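Local coordinates for protein Cwp19 (PDB 5OQ3) that probably hydrolyses glycosidic bonds of the bacterial cell wall, using the TIM-barrel glycoside hydrolase domain that makes up this piece of a longer S-layer protein, at residues A[293-296]-A[300-303]; A[304-309]-A[347-352]; A[324-329]-A[341-346]. All coordinates share one frame; numbering follows the deposited sequence. Where two conformers were deposited one is given.

Contact 1: residues A[293-296]-A[300-303]; sequences WPIG and ADYS
D301, the N-cap residue of helix 302-313, joins the start of that helix to G296 in the loop before it. The D301 carboxylate stands with CG anti to the backbone N (chi1 -173°), and G296 N donates to OD1 at 2.9 Å along a nearly straight line (166°). OD1 also accepts the capping bond from S303 N at 3.0 Å. This one oxygen thus takes N-H groups from both loop and helix; they come from above the carboxylate plane, not within it. In one of the two conformers of S303, OG donates to OD1 as well. G296 has a positive phi (89°), at which a CB would press on the carbonyl O of I295. A second, weak backbone link runs from Y302 N to P294 O at 3.4 Å. In the TIM barrel this is the connection that leaves strand 286-287 and turns into the outer helix, and two apolar contacts accompany the polar ones. A300 CB sits over one face of the W293 indole, 3.6 Å from the centroid of the five-membered ring, a CH-pi contact almost on the ring normal. I295 CG1 lies 3.7 Å from Y302 CD1, oblique to the phenol ring. W293 O comes within 3.4 Å of Y302 CB. The phenol runs on inward, where its hydroxyl meets N350 and Q324.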
ATOM      1  N   TRP A 293      -8.281  12.187  -7.099  1.00 12.64           N
ATOM      2  CA  TRP A 293      -9.296  12.889  -7.828  1.00 12.26           C
ATOM      3  C   TRP A 293      -8.946  14.382  -7.851  1.00 12.75           C
ATOM      4  O   TRP A 293      -8.275  14.886  -6.957  1.00 12.48           O
ATOM      5  CB  TRP A 293     -10.638  12.738  -7.123  1.00 14.17           C
ATOM      6  CG  TRP A 293     -11.140  11.311  -7.069  1.00 15.09           C
ATOM      7  CD1 TRP A 293     -11.615  10.554  -8.121  1.00 16.03           C
ATOM      8  CD2 TRP A 293     -11.230  10.475  -5.914  1.00 13.96           C
ATOM      9  NE1 TRP A 293     -11.992   9.317  -7.685  1.00 16.49           N
ATOM     10  CE2 TRP A 293     -11.778   9.239  -6.334  1.00 13.93           C
ATOM     11  CE3 TRP A 293     -10.938  10.657  -4.559  1.00 13.50           C
ATOM     12  CZ2 TRP A 293     -12.032   8.202  -5.447  1.00 15.29           C
ATOM     13  CZ3 TRP A 293     -11.170   9.615  -3.682  1.00 14.86           C
ATOM     14  CH2 TRP A 293     -11.695   8.396  -4.132  1.00 15.03           C
ATOM     15  N   PRO A 294      -9.455  15.112  -8.843  1.00 12.66           N
ATOM     16  CA  PRO A 294      -9.332  16.567  -8.873  1.00 13.45           C
ATOM     17  C   PRO A 294     -10.191  17.277  -7.846  1.00 13.76           C
ATOM     18  O   PRO A 294     -11.243  16.784  -7.419  1.00 15.02           O
ATOM     19  CB  PRO A 294      -9.802  16.959 -10.279  1.00 16.06           C
ATOM     20  CG  PRO A 294      -9.904  15.698 -11.022  1.00 17.28           C
ATOM     21  CD  PRO A 294     -10.124  14.609 -10.048  1.00 13.66           C
ATOM     22  N   ILE A 295      -9.753  18.482  -7.491  1.00 15.67           N
ATOM     23  CA  ILE A 295     -10.613  19.440  -6.798  1.00 15.77           C
ATOM     24  C   ILE A 295     -11.833  19.722  -7.660  1.00 16.39           C
ATOM     25  O   ILE A 295     -11.705  19.905  -8.846  1.00 19.30           O
ATOM     26  CB  ILE A 295      -9.806  20.725  -6.482  1.00 15.71           C
ATOM     27  CG1 ILE A 295      -8.791  20.390  -5.392  1.00 14.80           C
ATOM     28  CG2 ILE A 295     -10.708  21.862  -6.026  1.00 16.37           C
ATOM     29  CD1 ILE A 295      -7.681  21.409  -5.208  1.00 18.15           C
ATOM     30  N   GLY A 296     -13.003  19.719  -7.056  1.00 16.54           N
ATOM     31  CA  GLY A 296     -14.276  20.023  -7.757  1.00 18.13           C
ATOM     32  C   GLY A 296     -14.974  18.836  -8.391  1.00 17.85           C
ATOM     33  O   GLY A 296     -16.027  19.002  -8.990  1.00 23.14           O
ATOM     34  N   ALA A 300     -16.410  12.781  -5.972  1.00 17.05           N
ATOM     35  CA  ALA A 300     -15.321  12.515  -5.048  1.00 15.49           C
ATOM     36  C   ALA A 300     -14.378  13.734  -5.031  1.00 14.27           C
ATOM     37  O   ALA A 300     -13.288  13.723  -5.639  1.00 15.46           O
ATOM     38  CB  ALA A 300     -14.567  11.250  -5.433  1.00 14.87           C
ATOM     39  N   ASP A 301     -14.875  14.808  -4.414  1.00 13.80           N
ATOM     40  CA  ASP A 301     -14.233  16.108  -4.478  1.00 14.01           C
ATOM     41  C   ASP A 301     -13.044  16.112  -3.548  1.00 12.50           C
ATOM     42  O   ASP A 301     -13.183  16.012  -2.336  1.00 14.15           O
ATOM     43  CB  ASP A 301     -15.242  17.179  -4.096  1.00 15.68           C
ATOM     44  CG  ASP A 301     -14.703  18.618  -4.291  1.00 17.48           C
ATOM     45  OD1 ASP A 301     -13.473  18.826  -4.351  1.00 18.09           O
ATOM     46  OD2 ASP A 301     -15.513  19.528  -4.451  1.00 22.10           O
ATOM     47  N   TYR A 302     -11.865  16.205  -4.140  1.00 11.75           N
ATOM     48  CA  TYR A 302     -10.651  16.284  -3.362  1.00 10.63           C
ATOM     49  C   TYR A 302     -10.743  17.260  -2.183  1.00 10.77           C
ATOM     50  O   TYR A 302     -10.298  16.962  -1.062  1.00 11.61           O
ATOM     51  CB  TYR A 302      -9.472  16.680  -4.265  1.00 10.75           C
ATOM     52  CG  TYR A 302      -8.123  16.711  -3.565  1.00 10.30           C
ATOM     53  CD1 TYR A 302      -7.680  17.861  -2.866  1.00  9.89           C
ATOM     54  CD2 TYR A 302      -7.263  15.605  -3.594  1.00 10.56           C
ATOM     55  CE1 TYR A 302      -6.434  17.891  -2.249  1.00 10.02           C
ATOM     56  CE2 TYR A 302      -6.039  15.634  -2.959  1.00  9.39           C
ATOM     57  CZ  TYR A 302      -5.619  16.770  -2.301  1.00  9.87           C
ATOM     58  OH  TYR A 302      -4.402  16.768  -1.704  1.00 10.54           O
ATOM     59  N   SER A 303     -11.281  18.433  -2.415  1.00 11.63           N
ATOM     60  CA  SER A 303     -11.330  19.432  -1.356  0.67 12.33           C
ATOM     61  C   SER A 303     -12.233  18.983  -0.180  1.00 12.62           C
ATOM     62  O   SER A 303     -11.922  19.283   0.980  1.00 13.46           O
ATOM     63  CB  SER A 303     -11.746  20.791  -1.922  0.67 13.29           C
ATOM     64  OG  SER A 303     -13.121  20.836  -2.210  0.67 16.48           O
TER

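Contact 2: residues A[304-309]-A[347-352]; sequences KLVAWW and VTLNRK
Between 304-309 and 347-352 the CA atoms come nearest at V306 and N350, 6.8 Å apart, and the two segments bury only 109 Å² between them. V306 makes both side-chain contacts from its helix, one to L349 and one to N350, and its two methyl groups divide the task. With chi1 at -71°, CG1 lies beside the backbone N and CG2 between N and the carbonyl carbon, so the branches reach different residues of the facing helix. CG2 meets the L349 methyl CD2 at 3.8 Å, the side chains crossing at a slant, while CG1 comes to 3.5 Å from N350 OD1, where the two side chains stand roughly perpendicular. These helices follow the sixth and seventh strands of the TIM barrel and are therefore neighbours in its outer layer. L349 is itself partly exposed. N350, by contrast, is buried against I322 of strand 319-324 and I356 and S359 of strand 356-361. Its amide, although touched by a methyl, is satisfied at both ends: OD1 accepts from the Y302 hydroxyl, and ND2 has Q324 as its partner. The N350 CG sits beside the backbone N (chi1 -66°), which turns the amide inward between helix and barrel.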
ATOM      1  N   LYS A 304     -13.317  18.278  -0.458  1.00 11.78           N
ATOM      2  CA  LYS A 304     -14.197  17.766   0.600  1.00 12.56           C
ATOM      3  C   LYS A 304     -13.516  16.633   1.337  1.00 12.14           C
ATOM      4  O   LYS A 304     -13.593  16.529   2.575  1.00 12.94           O
ATOM      5  CB  LYS A 304     -15.533  17.277   0.010  1.00 15.36           C
ATOM      6  CG  LYS A 304     -16.364  18.426  -0.550  1.00 19.17           C
ATOM      7  CD  LYS A 304     -17.746  17.960  -0.977  1.00 23.61           C
ATOM      8  CE  LYS A 304     -18.606  19.143  -1.376  1.00 31.44           C
ATOM      9  NZ  LYS A 304     -19.811  18.666  -2.088  1.00 39.25           N
ATOM     10  N   LEU A 305     -12.806  15.793   0.589  1.00 11.17           N
ATOM     11  CA  LEU A 305     -12.172  14.653   1.208  1.00 10.92           C
ATOM     12  C   LEU A 305     -10.991  15.012   2.092  1.00  9.18           C
ATOM     13  O   LEU A 305     -10.805  14.370   3.143  1.00 10.54           O
ATOM     14  CB  LEU A 305     -11.823  13.620   0.137  1.00 10.73           C
ATOM     15  CG  LEU A 305     -13.059  12.818  -0.343  1.00 12.15           C
ATOM     16  CD1 LEU A 305     -12.801  12.180  -1.704  1.00 14.32           C
ATOM     17  CD2 LEU A 305     -13.477  11.804   0.729  1.00 12.08           C
ATOM     18  N   VAL A 306     -10.171  15.992   1.718  1.00 10.21           N
ATOM     19  CA  VAL A 306      -9.079  16.370   2.621  1.00  9.20           C
ATOM     20  C   VAL A 306      -9.647  16.825   3.975  1.00 10.72           C
ATOM     21  O   VAL A 306      -9.108  16.477   5.014  1.00 10.91           O
ATOM     22  CB  VAL A 306      -8.091  17.399   2.023  1.00 12.75           C
ATOM     23  CG1 VAL A 306      -7.236  16.802   0.928  1.00 13.48           C
ATOM     24  CG2 VAL A 306      -8.751  18.669   1.578  1.00 14.36           C
ATOM     25  N   ALA A 307     -10.724  17.582   3.949  1.00 11.20           N
ATOM     26  CA  ALA A 307     -11.378  18.034   5.181  1.00 11.38           C
ATOM     27  C   ALA A 307     -11.941  16.893   6.010  1.00 11.28           C
ATOM     28  O   ALA A 307     -11.801  16.849   7.235  1.00 12.13           O
ATOM     29  CB  ALA A 307     -12.451  19.046   4.868  1.00 12.94           C
ATOM     30  N   TRP A 308     -12.579  15.965   5.315  1.00 10.96           N
ATOM     31  CA  TRP A 308     -13.191  14.824   5.983  1.00  9.92           C
ATOM     32  C   TRP A 308     -12.131  13.964   6.684  1.00 10.02           C
ATOM     33  O   TRP A 308     -12.285  13.588   7.859  1.00 10.39           O
ATOM     34  CB  TRP A 308     -14.037  13.993   4.976  1.00 10.94           C
ATOM     35  CG  TRP A 308     -14.824  12.926   5.689  1.00 10.73           C
ATOM     36  CD1 TRP A 308     -16.067  13.076   6.260  1.00 12.49           C
ATOM     37  CD2 TRP A 308     -14.411  11.546   5.949  1.00 10.85           C
ATOM     38  NE1 TRP A 308     -16.446  11.890   6.836  1.00 12.56           N
ATOM     39  CE2 TRP A 308     -15.466  10.940   6.671  1.00 11.77           C
ATOM     40  CE3 TRP A 308     -13.275  10.801   5.634  1.00 10.53           C
ATOM     41  CZ2 TRP A 308     -15.413   9.646   7.104  1.00 11.93           C
ATOM     42  CZ3 TRP A 308     -13.227   9.511   6.042  1.00 11.19           C
ATOM     43  CH2 TRP A 308     -14.290   8.935   6.781  1.00 11.16           C
ATOM     44  N   TRP A 309     -11.050  13.663   5.978  1.00  8.84           N
ATOM     45  CA  TRP A 309      -9.975  12.867   6.552  1.00  8.26           C
ATOM     46  C   TRP A 309      -9.228  13.585   7.661  1.00  8.97           C
ATOM     47  O   TRP A 309      -8.867  12.954   8.676  1.00  9.65           O
ATOM     48  CB  TRP A 309      -9.035  12.399   5.446  1.00  8.29           C
ATOM     49  CG  TRP A 309      -9.602  11.271   4.629  1.00  8.06           C
ATOM     50  CD1 TRP A 309     -10.063  11.313   3.359  1.00  8.76           C
ATOM     51  CD2 TRP A 309      -9.751   9.923   5.062  1.00  7.94           C
ATOM     52  NE1 TRP A 309     -10.515  10.068   2.988  1.00  8.65           N
ATOM     53  CE2 TRP A 309     -10.319   9.200   4.020  1.00  8.33           C
ATOM     54  CE3 TRP A 309      -9.406   9.251   6.228  1.00  9.45           C
ATOM     55  CZ2 TRP A 309     -10.591   7.836   4.104  1.00  8.60           C
ATOM     56  CZ3 TRP A 309      -9.694   7.867   6.328  1.00 11.01           C
ATOM     57  CH2 TRP A 309     -10.263   7.190   5.261  1.00  8.91           C
ATOM     58  N   VAL A 347      -1.566  20.508  -2.773  1.00  9.71           N
ATOM     59  CA  VAL A 347      -0.737  20.485  -1.595  1.00  9.83           C
ATOM     60  C   VAL A 347      -0.865  21.783  -0.797  1.00  9.63           C
ATOM     61  O   VAL A 347      -0.843  21.769   0.416  1.00 10.12           O
ATOM     62  CB  VAL A 347       0.734  20.171  -1.947  1.00 11.38           C
ATOM     63  CG1 VAL A 347       1.638  20.301  -0.738  1.00 11.28           C
ATOM     64  CG2 VAL A 347       0.845  18.746  -2.494  1.00 12.13           C
ATOM     65  N   THR A 348      -1.086  22.905  -1.475  1.00 10.21           N
ATOM     66  CA  THR A 348      -1.362  24.164  -0.780  1.00  9.88           C
ATOM     67  C   THR A 348      -2.614  24.036   0.114  1.00  9.42           C
ATOM     68  O   THR A 348      -2.632  24.475   1.268  1.00 10.70           O
ATOM     69  CB  THR A 348      -1.488  25.306  -1.789  1.00 10.71           C
ATOM     70  OG1 THR A 348      -0.264  25.445  -2.518  1.00 12.36           O
ATOM     71  CG2 THR A 348      -1.816  26.636  -1.104  1.00 11.01           C
ATOM     72  N   LEU A 349      -3.652  23.387  -0.401  1.00  9.34           N
ATOM     73  CA  LEU A 349      -4.846  23.140   0.385  1.00  9.21           C
ATOM     74  C   LEU A 349      -4.535  22.226   1.564  1.00  9.55           C
ATOM     75  O   LEU A 349      -4.995  22.494   2.683  1.00 10.11           O
ATOM     76  CB  LEU A 349      -5.937  22.568  -0.503  1.00 10.19           C
ATOM     77  CG  LEU A 349      -7.279  22.304   0.193  1.00 11.27           C
ATOM     78  CD1 LEU A 349      -7.879  23.594   0.775  1.00 11.61           C
ATOM     79  CD2 LEU A 349      -8.237  21.579  -0.735  1.00 12.52           C
ATOM     80  N   ASN A 350      -3.802  21.131   1.319  1.00  9.00           N
ATOM     81  CA  ASN A 350      -3.467  20.225   2.391  1.00  8.99           C
ATOM     82  C   ASN A 350      -2.857  20.976   3.548  1.00  8.83           C
ATOM     83  O   ASN A 350      -3.096  20.653   4.709  1.00  9.09           O
ATOM     84  CB  ASN A 350      -2.412  19.195   1.964  1.00  9.55           C
ATOM     85  CG  ASN A 350      -2.890  18.230   0.902  1.00  8.94           C
ATOM     86  OD1 ASN A 350      -4.078  18.218   0.520  1.00  9.75           O
ATOM     87  ND2 ASN A 350      -1.937  17.462   0.365  1.00  9.18           N
ATOM     88  N   ARG A 351      -1.975  21.910   3.235  1.00  9.61           N
ATOM     89  CA  ARG A 351      -1.224  22.635   4.242  1.00 10.87           C
ATOM     90  C   ARG A 351      -2.063  23.585   5.101  1.00 11.57           C
ATOM     91  O   ARG A 351      -1.583  24.114   6.083  1.00 13.85           O
ATOM     92  CB  ARG A 351      -0.026  23.322   3.574  1.00 12.37           C
ATOM     93  CG  ARG A 351       1.071  22.304   3.198  1.00 13.35           C
ATOM     94  CD  ARG A 351       2.048  22.848   2.238  1.00 14.64           C
ATOM     95  NE  ARG A 351       3.241  22.039   2.134  1.00 13.21           N
ATOM     96  CZ  ARG A 351       4.273  22.370   1.381  1.00 13.55           C
ATOM     97  NH1 ARG A 351       4.215  23.477   0.626  1.00 15.59           N
ATOM     98  NH2 ARG A 351       5.341  21.628   1.372  1.00 13.63           N
ATOM     99  N   LYS A 352      -3.315  23.805   4.718  1.00 10.42           N
ATOM    100  CA  LYS A 352      -4.255  24.537   5.562  1.00 10.88           C
ATOM    101  C   LYS A 352      -4.760  23.718   6.739  1.00 12.54           C
ATOM    102  O   LYS A 352      -5.388  24.282   7.651  1.00 16.80           O
ATOM    103  CB  LYS A 352      -5.431  25.045   4.736  1.00 11.48           C
ATOM    104  CG  LYS A 352      -5.046  26.052   3.649  1.00 10.91           C
ATOM    105  CD  LYS A 352      -4.357  27.308   4.227  1.00 10.20           C
ATOM    106  CE  LYS A 352      -4.278  28.404   3.155  1.00 10.43           C
ATOM    107  NZ  LYS A 352      -3.659  29.643   3.751  1.00 10.81           N
TER

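Contact 3: residues A[324-329]-A[341-346]; sequences QGIYKQ and KEIVQQ
The contact belongs to a beta-alpha unit of the barrel: Q324 closes strand 319-324 and meets I343 and Q346 of helix 343-350, while I326, in the loop beyond the strand, meets I343 alone. Its apolar part centres on the I343 methyl CD1, which lies 3.9 Å from I326 CG2 and 4.0 Å from Q324 CB. I343 CG1 is anti to the backbone N (chi1 -166°), which carries the delta methyl outward from the helix to the strand end. There the side chain crosses the bent Q324 chain at about a right angle.

Beside this apolar patch the two glutamines run past each other in opposite directions, their amide planes turned 48° apart, with Q324 NE2 3.1 Å from Q346 OE1. The same Q346 oxygen accepts a hydrogen bond from a water at 2.8 Å, and that water accepts from G325 N at 2.9 Å, so the turn backbone is bridged to the helix side chain. The other end of the Q346 amide is held too: NE2 donates to OE1 of E342, the N-cap residue, at 3.1 Å and 149°, meeting the carboxylate on its anti side. Fixing both ends limits rotation of the amide. The Q324 amide has outside partners as well, S359 OG of the neighbouring strand for OE1 and the Y302 hydroxyl for NE2.

The loop is shaped by local bonds. G325 centres an inverse gamma turn and starts a type I turn, closed by K328 N to G325 O at 3.0 Å, and Q329 NE2 donates to I326 O at 3.0 Å. Strand, loop and outer helix, with the helix packed back against the strand's last residue, form the repeating beta-alpha unit of a TIM barrel.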
ATOM      1  N   GLN A 324      -1.492  11.227  -3.303  1.00  7.58           N
ATOM      2  CA  GLN A 324      -1.640  12.137  -4.437  1.00  8.91           C
ATOM      3  C   GLN A 324      -1.550  11.385  -5.745  1.00  8.47           C
ATOM      4  O   GLN A 324      -0.537  10.730  -6.032  1.00  9.95           O
ATOM      5  CB  GLN A 324      -0.516  13.211  -4.402  1.00  9.69           C
ATOM      6  CG  GLN A 324      -0.247  13.916  -3.070  1.00  9.61           C
ATOM      7  CD  GLN A 324      -1.312  14.874  -2.515  1.00  7.87           C
ATOM      8  OE1 GLN A 324      -1.144  15.366  -1.420  1.00  9.22           O
ATOM      9  NE2 GLN A 324      -2.345  15.216  -3.266  1.00  9.42           N
ATOM     10  N   GLY A 325      -2.567  11.561  -6.591  1.00  9.08           N
ATOM     11  CA  GLY A 325      -2.673  10.835  -7.845  1.00 10.30           C
ATOM     12  C   GLY A 325      -2.036  11.432  -9.067  1.00  9.62           C
ATOM     13  O   GLY A 325      -2.701  11.656 -10.101  1.00 12.60           O
ATOM     14  N   ILE A 326      -0.730  11.670  -8.978  1.00 11.33           N
ATOM     15  CA  ILE A 326       0.003  12.357 -10.022  1.00 11.93           C
ATOM     16  C   ILE A 326       0.085  11.555 -11.322  1.00 12.39           C
ATOM     17  O   ILE A 326       0.400  12.130 -12.353  1.00 14.08           O
ATOM     18  CB  ILE A 326       1.366  12.899  -9.580  1.00 10.82           C
ATOM     19  CG1 ILE A 326       2.284  11.825  -9.035  1.00 11.41           C
ATOM     20  CG2 ILE A 326       1.184  14.066  -8.598  1.00 12.59           C
ATOM     21  CD1 ILE A 326       3.744  12.198  -8.981  1.00 13.31           C
ATOM     22  N   TYR A 327      -0.210  10.252 -11.272  1.00 13.01           N
ATOM     23  CA  TYR A 327      -0.343   9.466 -12.494  1.00 12.96           C
ATOM     24  C   TYR A 327      -1.451   9.974 -13.423  1.00 13.84           C
ATOM     25  O   TYR A 327      -1.433   9.708 -14.625  1.00 16.80           O
ATOM     26  CB  TYR A 327      -0.532   7.969 -12.151  1.00 14.36           C
ATOM     27  CG  TYR A 327      -1.883   7.640 -11.546  1.00 12.79           C
ATOM     28  CD1 TYR A 327      -2.119   7.772 -10.181  1.00 13.13           C
ATOM     29  CD2 TYR A 327      -2.903   7.133 -12.333  1.00 15.67           C
ATOM     30  CE1 TYR A 327      -3.354   7.439  -9.633  1.00 13.62           C
ATOM     31  CE2 TYR A 327      -4.144   6.808 -11.806  1.00 15.96           C
ATOM     32  CZ  TYR A 327      -4.359   6.935 -10.439  1.00 15.04           C
ATOM     33  OH  TYR A 327      -5.571   6.588  -9.870  1.00 16.91           O
ATOM     34  N   LYS A 328      -2.458  10.652 -12.870  1.00 13.78           N
ATOM     35  CA  LYS A 328      -3.533  11.231 -13.694  1.00 15.83           C
ATOM     36  C   LYS A 328      -3.074  12.551 -14.266  1.00 15.50           C
ATOM     37  O   LYS A 328      -2.926  13.541 -13.548  1.00 17.50           O
ATOM     38  CB  LYS A 328      -4.810  11.384 -12.891  1.00 17.05           C
ATOM     39  CG  LYS A 328      -5.426  10.096 -12.384  1.00 19.61           C
ATOM     40  CD  LYS A 328      -6.855  10.304 -11.900  1.00 18.59           C
ATOM     41  CE  LYS A 328      -7.479   9.011 -11.425  1.00 19.09           C
ATOM     42  NZ  LYS A 328      -8.838   9.227 -10.907  1.00 19.09           N
ATOM     43  N   GLN A 329      -2.887  12.551 -15.591  1.00 20.76           N
ATOM     44  CA  GLN A 329      -2.340  13.685 -16.331  1.00 20.33           C
ATOM     45  C   GLN A 329      -3.163  14.068 -17.539  1.00 20.49           C
ATOM     46  O   GLN A 329      -2.617  14.437 -18.572  1.00 25.81           O
ATOM     47  CB  GLN A 329      -0.901  13.363 -16.767  1.00 20.61           C
ATOM     48  CG  GLN A 329       0.017  13.154 -15.561  1.00 20.16           C
ATOM     49  CD  GLN A 329       1.308  12.479 -15.926  1.00 21.46           C
ATOM     50  OE1 GLN A 329       1.727  12.506 -17.082  1.00 26.63           O
ATOM     51  NE2 GLN A 329       1.928  11.817 -14.946  1.00 21.73           N
ATOM     52  N   LYS A 341      -1.352  18.514 -13.062  1.00 16.20           N
ATOM     53  CA  LYS A 341      -1.425  19.930 -13.389  1.00 16.98           C
ATOM     54  C   LYS A 341      -1.840  20.814 -12.217  1.00 16.65           C
ATOM     55  O   LYS A 341      -1.497  22.012 -12.189  1.00 22.70           O
ATOM     56  CB  LYS A 341      -2.382  20.124 -14.582  1.00 20.63           C
ATOM     57  CG  LYS A 341      -2.473  21.518 -15.107  1.00 27.61           C
ATOM     58  CD  LYS A 341      -3.293  21.530 -16.374  1.00 32.68           C
ATOM     59  CE  LYS A 341      -4.782  21.355 -16.124  1.00 40.11           C
ATOM     60  NZ  LYS A 341      -5.554  21.997 -17.236  1.00 48.35           N
ATOM     61  N   GLU A 342      -2.521  20.217 -11.227  1.00 14.53           N
ATOM     62  CA  GLU A 342      -2.996  20.975 -10.067  1.00 13.89           C
ATOM     63  C   GLU A 342      -2.354  20.542  -8.802  1.00 12.05           C
ATOM     64  O   GLU A 342      -2.885  20.825  -7.721  1.00 13.69           O
ATOM     65  CB  GLU A 342      -4.511  20.928  -9.939  1.00 16.33           C
ATOM     66  CG  GLU A 342      -5.142  19.572  -9.720  1.00 15.93           C
ATOM     67  CD  GLU A 342      -6.647  19.664  -9.565  1.00 16.82           C
ATOM     68  OE1 GLU A 342      -7.176  19.209  -8.540  1.00 17.32           O
ATOM     69  OE2 GLU A 342      -7.318  20.194 -10.494  1.00 22.01           O
ATOM     70  N   ILE A 343      -1.184  19.931  -8.895  1.00 12.11           N
ATOM     71  CA  ILE A 343      -0.616  19.406  -7.664  1.00 11.00           C
ATOM     72  C   ILE A 343      -0.227  20.526  -6.683  1.00 10.96           C
ATOM     73  O   ILE A 343      -0.346  20.350  -5.473  1.00 10.84           O
ATOM     74  CB  ILE A 343       0.573  18.462  -7.958  1.00 12.78           C
ATOM     75  CG1 ILE A 343       0.963  17.623  -6.713  1.00 13.16           C
ATOM     76  CG2 ILE A 343       1.796  19.206  -8.442  1.00 13.38           C
ATOM     77  CD1 ILE A 343      -0.160  16.801  -6.087  1.00 14.98           C
ATOM     78  N   VAL A 344       0.242  21.664  -7.168  1.00 10.48           N
ATOM     79  CA  VAL A 344       0.564  22.758  -6.250  1.00 10.69           C
ATOM     80  C   VAL A 344      -0.699  23.209  -5.503  1.00 10.19           C
ATOM     81  O   VAL A 344      -0.685  23.432  -4.300  1.00 10.91           O
ATOM     82  CB  VAL A 344       1.257  23.925  -6.992  1.00 12.49           C
ATOM     83  CG1 VAL A 344       1.374  25.123  -6.065  1.00 13.11           C
ATOM     84  CG2 VAL A 344       2.641  23.482  -7.462  1.00 14.00           C
ATOM     85  N   GLN A 345      -1.789  23.362  -6.221  1.00 11.06           N
ATOM     86  CA  GLN A 345      -3.068  23.705  -5.604  1.00 11.73           C
ATOM     87  C   GLN A 345      -3.497  22.673  -4.546  1.00 10.56           C
ATOM     88  O   GLN A 345      -3.962  23.048  -3.450  1.00 10.35           O
ATOM     89  CB  GLN A 345      -4.136  23.843  -6.690  1.00 13.11           C
ATOM     90  CG  GLN A 345      -5.483  24.298  -6.173  1.00 12.28           C
ATOM     91  CD  GLN A 345      -6.561  24.349  -7.234  1.00 17.13           C
ATOM     92  OE1 GLN A 345      -6.311  24.037  -8.386  1.00 20.66           O
ATOM     93  NE2 GLN A 345      -7.785  24.679  -6.822  1.00 17.28           N
ATOM     94  N   GLN A 346      -3.378  21.386  -4.860  1.00 10.05           N
ATOM     95  CA  GLN A 346      -3.730  20.368  -3.893  1.00  9.68           C
ATOM     96  C   GLN A 346      -2.886  20.438  -2.648  1.00  9.61           C
ATOM     97  O   GLN A 346      -3.436  20.391  -1.550  1.00 10.15           O
ATOM     98  CB  GLN A 346      -3.691  18.974  -4.544  1.00  8.90           C
ATOM     99  CG  GLN A 346      -4.716  18.738  -5.622  1.00 10.74           C
ATOM    100  CD  GLN A 346      -4.965  17.252  -5.909  1.00 10.90           C
ATOM    101  OE1 GLN A 346      -4.192  16.367  -5.512  1.00 11.72           O
ATOM    102  NE2 GLN A 346      -6.012  16.984  -6.689  1.00 12.80           N
TER
HETATM  103  O   HOH W   1      -4.359  13.624  -5.659  1.00 11.44           O

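Three buried polar side chains connect the contacts in a ring. The Y302 hydroxyl of contact 1 lies 2.7 Å from N350 OD1 of contact 2 and 3.0 Å from Q324 NE2 of contact 3, and N350 ND2 is 2.9 Å from Q324 OE1. Contact 1 also meets contact 3 where I295 N approaches E342 OE1 at 2.9 Å. Centres lie about 10 Å (1 and 2), 11 Å (1 and 3) and 13 Å (2 and 3) apart. Contacts 1 and 2 share helix 302-313, contacts 2 and 3 share helix 343-350, and contact 3 is nested in the chain loop that contact 2 closes. Together they tie successive beta-alpha units of one side of the barrel.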